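Local coordinates for protein deferrochelatase (Vibrio cholerae, PDB 5DE0) that binds heme b and probably works as a dye-decolorizing peroxidase, a heme enzyme that uses hydrogen peroxide to oxidise its substrates, at residues B[191-203]-B[207-219]. Residues are numbered along the deposited sequence; the frame is centred on the assembly and turned at random.
Sequences LAAQEKVIGRTKP and ELENVPAASHVGR. With HEM (protoporphyrin IX containing Fe), chain F.
His-216 N and Val-217 N, at the start of helix 216-220, bond to the last carbonyls of helix 191-198: His-216 N to Val-197 O at 2.9 Å, Val-217 N to Ile-198 O at 3.0 Å, the latter nearly straight at 175°. One helix thus begins where the other ends, and the junction carries the heme ligand. The His-216 ring, its CG anti to the backbone N (chi1 -174°), turns from the other segment to the porphyrin, where NE2 binds the iron as the proximal ligand; ND1 bonds to Asp-275, the histidine–acid pairing of heme peroxidases, which probably strengthens the imidazole as a donor. Ser-215 is the N-cap: OG accepts from Gly-218 N at 3.1 Å and donates to Pro-212 O, while CB rests on Lys-196 O. Gly-199 leaves the helix with positive phi (110°), its CA beside Ser-215 OG (3.9 Å). Gly-199 O accepts from Leu-208 N at 3.3 Å, and Leu-208 CD1 reaches Glu-195 O, crossing the Lys-196 chain near its CD. Arg-200 lays CD against heme CAD (3.5 Å) and CG against Val-217 CG2. Glu-207 N lies over one face of the Arg-200 guanidinium, 3.4 Å above the plane and offset toward the rim; NH2 of Arg-200 turns instead to Ser-205 O and the Glu-150 carboxylate. The carboxylate of Glu-207 is near NH1 in charge only. The contact belongs to the C-terminal ferredoxin-like half, with its antiparallel sheet of strands 232-239, 247-253, 172-181 and 281-291; Trp-186 of helix 183-188 touches Val-197 and Ile-198, and Met-266 of helix 257-266 touches His-216 and Arg-219.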
# COMPACT_ATOMS: atom_id res chain seq x y z
N LEU B 191 6.07 28.31 -6.33
CA LEU B 191 4.85 28.38 -5.53
C LEU B 191 3.73 29.15 -6.23
O LEU B 191 2.61 28.64 -6.36
CB LEU B 191 5.15 29.04 -4.18
CG LEU B 191 3.95 29.27 -3.26
CD1 LEU B 191 3.41 27.94 -2.76
CD2 LEU B 191 4.31 30.18 -2.10
N ALA B 192 4.03 30.36 -6.68
CA ALA B 192 3.04 31.22 -7.32
C ALA B 192 2.49 30.58 -8.59
O ALA B 192 1.28 30.61 -8.83
CB ALA B 192 3.64 32.58 -7.63
N ALA B 193 3.38 30.00 -9.39
CA ALA B 193 2.99 29.35 -10.64
C ALA B 193 2.10 28.14 -10.38
O ALA B 193 1.12 27.91 -11.11
CB ALA B 193 4.23 28.94 -11.42
N GLN B 194 2.44 27.36 -9.36
CA GLN B 194 1.65 26.19 -8.99
C GLN B 194 0.26 26.61 -8.52
O GLN B 194 -0.73 25.92 -8.79
CB GLN B 194 2.35 25.39 -7.90
CG GLN B 194 3.60 24.65 -8.35
CD GLN B 194 4.11 23.66 -7.32
OE1 GLN B 194 3.64 23.63 -6.18
NE2 GLN B 194 5.06 22.82 -7.72
N GLU B 195 0.19 27.74 -7.84
CA GLU B 195 -1.09 28.26 -7.36
C GLU B 195 -1.95 28.74 -8.52
O GLU B 195 -3.18 28.77 -8.43
CB GLU B 195 -0.87 29.39 -6.36
CG GLU B 195 -0.29 28.92 -5.03
CD GLU B 195 -0.04 30.06 -4.07
OE1 GLU B 195 -0.35 31.21 -4.42
OE2 GLU B 195 0.45 29.79 -2.95
N LYS B 196 -1.30 29.13 -9.62
CA LYS B 196 -2.01 29.56 -10.81
C LYS B 196 -2.59 28.36 -11.55
O LYS B 196 -3.63 28.46 -12.20
CB LYS B 196 -1.10 30.36 -11.74
CG LYS B 196 -0.62 31.69 -11.16
CD LYS B 196 -1.79 32.60 -10.81
CE LYS B 196 -1.31 33.91 -10.21
NZ LYS B 196 -2.43 34.79 -9.79
N VAL B 197 -1.90 27.22 -11.45
CA VAL B 197 -2.37 25.98 -12.06
C VAL B 197 -3.58 25.43 -11.31
O VAL B 197 -4.59 25.05 -11.91
CB VAL B 197 -1.26 24.91 -12.08
CG1 VAL B 197 -1.81 23.58 -12.55
CG2 VAL B 197 -0.11 25.36 -12.97
N ILE B 198 -3.48 25.39 -9.99
CA ILE B 198 -4.56 24.88 -9.15
C ILE B 198 -5.71 25.88 -9.05
O ILE B 198 -6.87 25.54 -9.30
CB ILE B 198 -4.06 24.53 -7.73
CG1 ILE B 198 -3.06 23.38 -7.78
CG2 ILE B 198 -5.23 24.17 -6.82
CD1 ILE B 198 -3.63 22.09 -8.33
N GLY B 199 -5.38 27.12 -8.69
CA GLY B 199 -6.37 28.16 -8.53
C GLY B 199 -6.57 28.54 -7.08
O GLY B 199 -7.40 29.38 -6.75
N ARG B 200 -5.79 27.91 -6.20
CA ARG B 200 -5.83 28.22 -4.77
C ARG B 200 -4.42 28.33 -4.19
O ARG B 200 -3.45 27.85 -4.79
CB ARG B 200 -6.62 27.15 -4.00
CG ARG B 200 -8.07 27.02 -4.42
CD ARG B 200 -8.81 26.04 -3.52
NE ARG B 200 -9.15 26.62 -2.23
CZ ARG B 200 -10.31 27.22 -1.97
NH1 ARG B 200 -11.24 27.31 -2.91
NH2 ARG B 200 -10.54 27.73 -0.77
N THR B 201 -4.32 28.96 -3.03
CA THR B 201 -3.05 29.06 -2.32
C THR B 201 -2.63 27.68 -1.83
O THR B 201 -3.48 26.85 -1.51
CB THR B 201 -3.14 30.04 -1.14
OG1 THR B 201 -3.90 31.19 -1.52
CG2 THR B 201 -1.76 30.49 -0.70
N LYS B 202 -1.33 27.43 -1.78
CA LYS B 202 -0.83 26.11 -1.42
C LYS B 202 -0.82 25.82 0.09
O LYS B 202 -1.30 24.77 0.51
CB LYS B 202 0.57 25.90 -2.00
CG LYS B 202 1.09 24.48 -1.88
CD LYS B 202 2.36 24.29 -2.70
CE LYS B 202 2.82 22.84 -2.67
NZ LYS B 202 3.97 22.59 -3.59
N PRO B 203 -0.28 26.74 0.92
CA PRO B 203 -0.24 26.37 2.34
C PRO B 203 -1.60 26.36 3.04
O PRO B 203 -1.83 25.49 3.88
CB PRO B 203 0.67 27.44 2.95
CG PRO B 203 0.53 28.61 2.04
CD PRO B 203 0.41 28.02 0.67
N GLU B 207 -8.77 30.50 -1.84
CA GLU B 207 -9.02 30.75 -3.25
C GLU B 207 -8.40 32.07 -3.70
O GLU B 207 -8.51 33.08 -3.01
CB GLU B 207 -10.52 30.75 -3.54
CG GLU B 207 -10.86 30.98 -5.01
CD GLU B 207 -12.36 31.04 -5.27
OE1 GLU B 207 -13.13 30.70 -4.35
OE2 GLU B 207 -12.75 31.42 -6.39
N LEU B 208 -7.75 32.05 -4.86
CA LEU B 208 -7.15 33.25 -5.43
C LEU B 208 -8.22 34.27 -5.79
O LEU B 208 -9.32 33.91 -6.19
CB LEU B 208 -6.32 32.90 -6.67
CG LEU B 208 -5.12 31.98 -6.46
CD1 LEU B 208 -4.37 31.77 -7.77
CD2 LEU B 208 -4.19 32.54 -5.40
N GLU B 209 -7.89 35.55 -5.64
CA GLU B 209 -8.81 36.63 -5.97
C GLU B 209 -9.12 36.61 -7.47
O GLU B 209 -10.26 36.83 -7.88
CB GLU B 209 -8.23 37.98 -5.56
CG GLU B 209 -9.19 39.15 -5.77
CD GLU B 209 -10.47 39.03 -4.95
OE1 GLU B 209 -10.45 38.38 -3.89
OE2 GLU B 209 -11.50 39.58 -5.39
N ASN B 210 -8.10 36.33 -8.26
CA ASN B 210 -8.27 36.16 -9.70
C ASN B 210 -7.98 34.71 -10.10
O ASN B 210 -6.83 34.35 -10.36
CB ASN B 210 -7.36 37.12 -10.47
CG ASN B 210 -7.72 37.23 -11.94
OD1 ASN B 210 -8.03 36.23 -12.59
ND2 ASN B 210 -7.69 38.45 -12.47
N VAL B 211 -9.03 33.90 -10.15
CA VAL B 211 -8.91 32.50 -10.54
C VAL B 211 -8.86 32.36 -12.06
O VAL B 211 -9.83 32.71 -12.74
CB VAL B 211 -10.08 31.66 -10.00
CG1 VAL B 211 -9.97 30.22 -10.49
CG2 VAL B 211 -10.10 31.70 -8.48
N PRO B 212 -7.73 31.87 -12.59
CA PRO B 212 -7.60 31.66 -14.04
C PRO B 212 -8.66 30.70 -14.55
O PRO B 212 -8.99 29.75 -13.85
CB PRO B 212 -6.19 31.06 -14.19
CG PRO B 212 -5.47 31.47 -12.94
CD PRO B 212 -6.51 31.48 -11.87
N ALA B 213 -9.18 30.95 -15.74
CA ALA B 213 -10.22 30.10 -16.30
C ALA B 213 -9.68 28.71 -16.63
O ALA B 213 -10.41 27.72 -16.58
CB ALA B 213 -10.82 30.73 -17.54
N ALA B 214 -8.39 28.64 -16.94
CA ALA B 214 -7.75 27.38 -17.30
C ALA B 214 -7.19 26.66 -16.08
O ALA B 214 -6.73 25.52 -16.18
CB ALA B 214 -6.65 27.62 -18.33
N SER B 215 -7.22 27.32 -14.93
CA SER B 215 -6.82 26.67 -13.68
C SER B 215 -7.82 25.58 -13.33
O SER B 215 -8.95 25.60 -13.82
CB SER B 215 -6.72 27.68 -12.54
OG SER B 215 -8.01 28.05 -12.07
N HIS B 216 -7.41 24.64 -12.49
CA HIS B 216 -8.26 23.49 -12.17
C HIS B 216 -9.59 23.90 -11.55
O HIS B 216 -10.65 23.46 -12.00
CB HIS B 216 -7.53 22.53 -11.23
CG HIS B 216 -8.29 21.26 -10.99
ND1 HIS B 216 -8.57 20.36 -11.99
CD2 HIS B 216 -8.84 20.75 -9.86
CE1 HIS B 216 -9.25 19.35 -11.49
NE2 HIS B 216 -9.42 19.56 -10.20
N VAL B 217 -9.54 24.74 -10.52
CA VAL B 217 -10.75 25.25 -9.89
C VAL B 217 -11.56 26.05 -10.91
O VAL B 217 -12.79 25.98 -10.93
CB VAL B 217 -10.43 26.12 -8.66
CG1 VAL B 217 -11.69 26.75 -8.10
CG2 VAL B 217 -9.73 25.28 -7.60
N GLY B 218 -10.87 26.80 -11.76
CA GLY B 218 -11.53 27.54 -12.83
C GLY B 218 -12.29 26.63 -13.77
O GLY B 218 -13.29 27.03 -14.36
N ARG B 219 -11.81 25.39 -13.91
CA ARG B 219 -12.44 24.41 -14.78
C ARG B 219 -13.62 23.70 -14.11
O ARG B 219 -14.61 23.39 -14.76
CB ARG B 219 -11.42 23.36 -15.23
CG ARG B 219 -10.28 23.89 -16.10
CD ARG B 219 -10.71 24.12 -17.54
NE ARG B 219 -11.42 25.39 -17.71
CZ ARG B 219 -11.90 25.82 -18.87
NH1 ARG B 219 -11.74 25.09 -19.97
NH2 ARG B 219 -12.54 26.98 -18.94
CHA HEM F . -11.15 21.10 -6.07
CHB HEM F . -13.57 18.14 -9.05
CHC HEM F . -9.41 15.96 -10.33
CHD HEM F . -7.17 18.33 -6.74
C1A HEM F . -12.17 20.49 -6.77
C2A HEM F . -13.58 20.84 -6.71
C3A HEM F . -14.24 20.02 -7.53
C4A HEM F . -13.28 19.12 -8.14
CMA HEM F . -15.77 20.00 -7.79
CAA HEM F . -14.19 21.96 -5.84
CBA HEM F . -14.51 23.15 -6.74
CGA HEM F . -14.95 24.32 -5.91
O1A HEM F . -14.08 25.01 -5.32
O2A HEM F . -16.18 24.57 -5.84
C1B HEM F . -12.65 17.36 -9.71
C2B HEM F . -12.93 16.52 -10.86
C3B HEM F . -11.80 15.91 -11.22
C4B HEM F . -10.74 16.34 -10.32
CMB HEM F . -14.30 16.34 -11.54
CAB HEM F . -11.72 14.93 -12.41
CBB HEM F . -10.60 14.28 -12.73
C1C HEM F . -8.43 16.39 -9.45
C2C HEM F . -7.06 15.93 -9.40
C3C HEM F . -6.44 16.59 -8.40
C4C HEM F . -7.41 17.48 -7.79
CMC HEM F . -6.47 14.86 -10.35
CAC HEM F . -4.98 16.51 -7.89
CBC HEM F . -4.01 15.80 -8.47
C1D HEM F . -7.97 19.37 -6.31
C2D HEM F . -7.54 20.48 -5.49
C3D HEM F . -8.78 21.34 -5.28
C4D HEM F . -9.85 20.67 -5.99
CMD HEM F . -6.12 20.74 -4.94
CAD HEM F . -8.87 22.66 -4.48
CBD HEM F . -9.15 22.38 -3.01
CGD HEM F . -10.51 21.75 -2.86
O1D HEM F . -10.58 20.50 -2.73
O2D HEM F . -11.53 22.49 -2.86
NA HEM F . -12.03 19.44 -7.65
NB HEM F . -11.30 17.23 -9.41
NC HEM F . -8.61 17.33 -8.46
ND HEM F . -9.33 19.52 -6.58
FE HEM F . -10.29 18.45 -8.07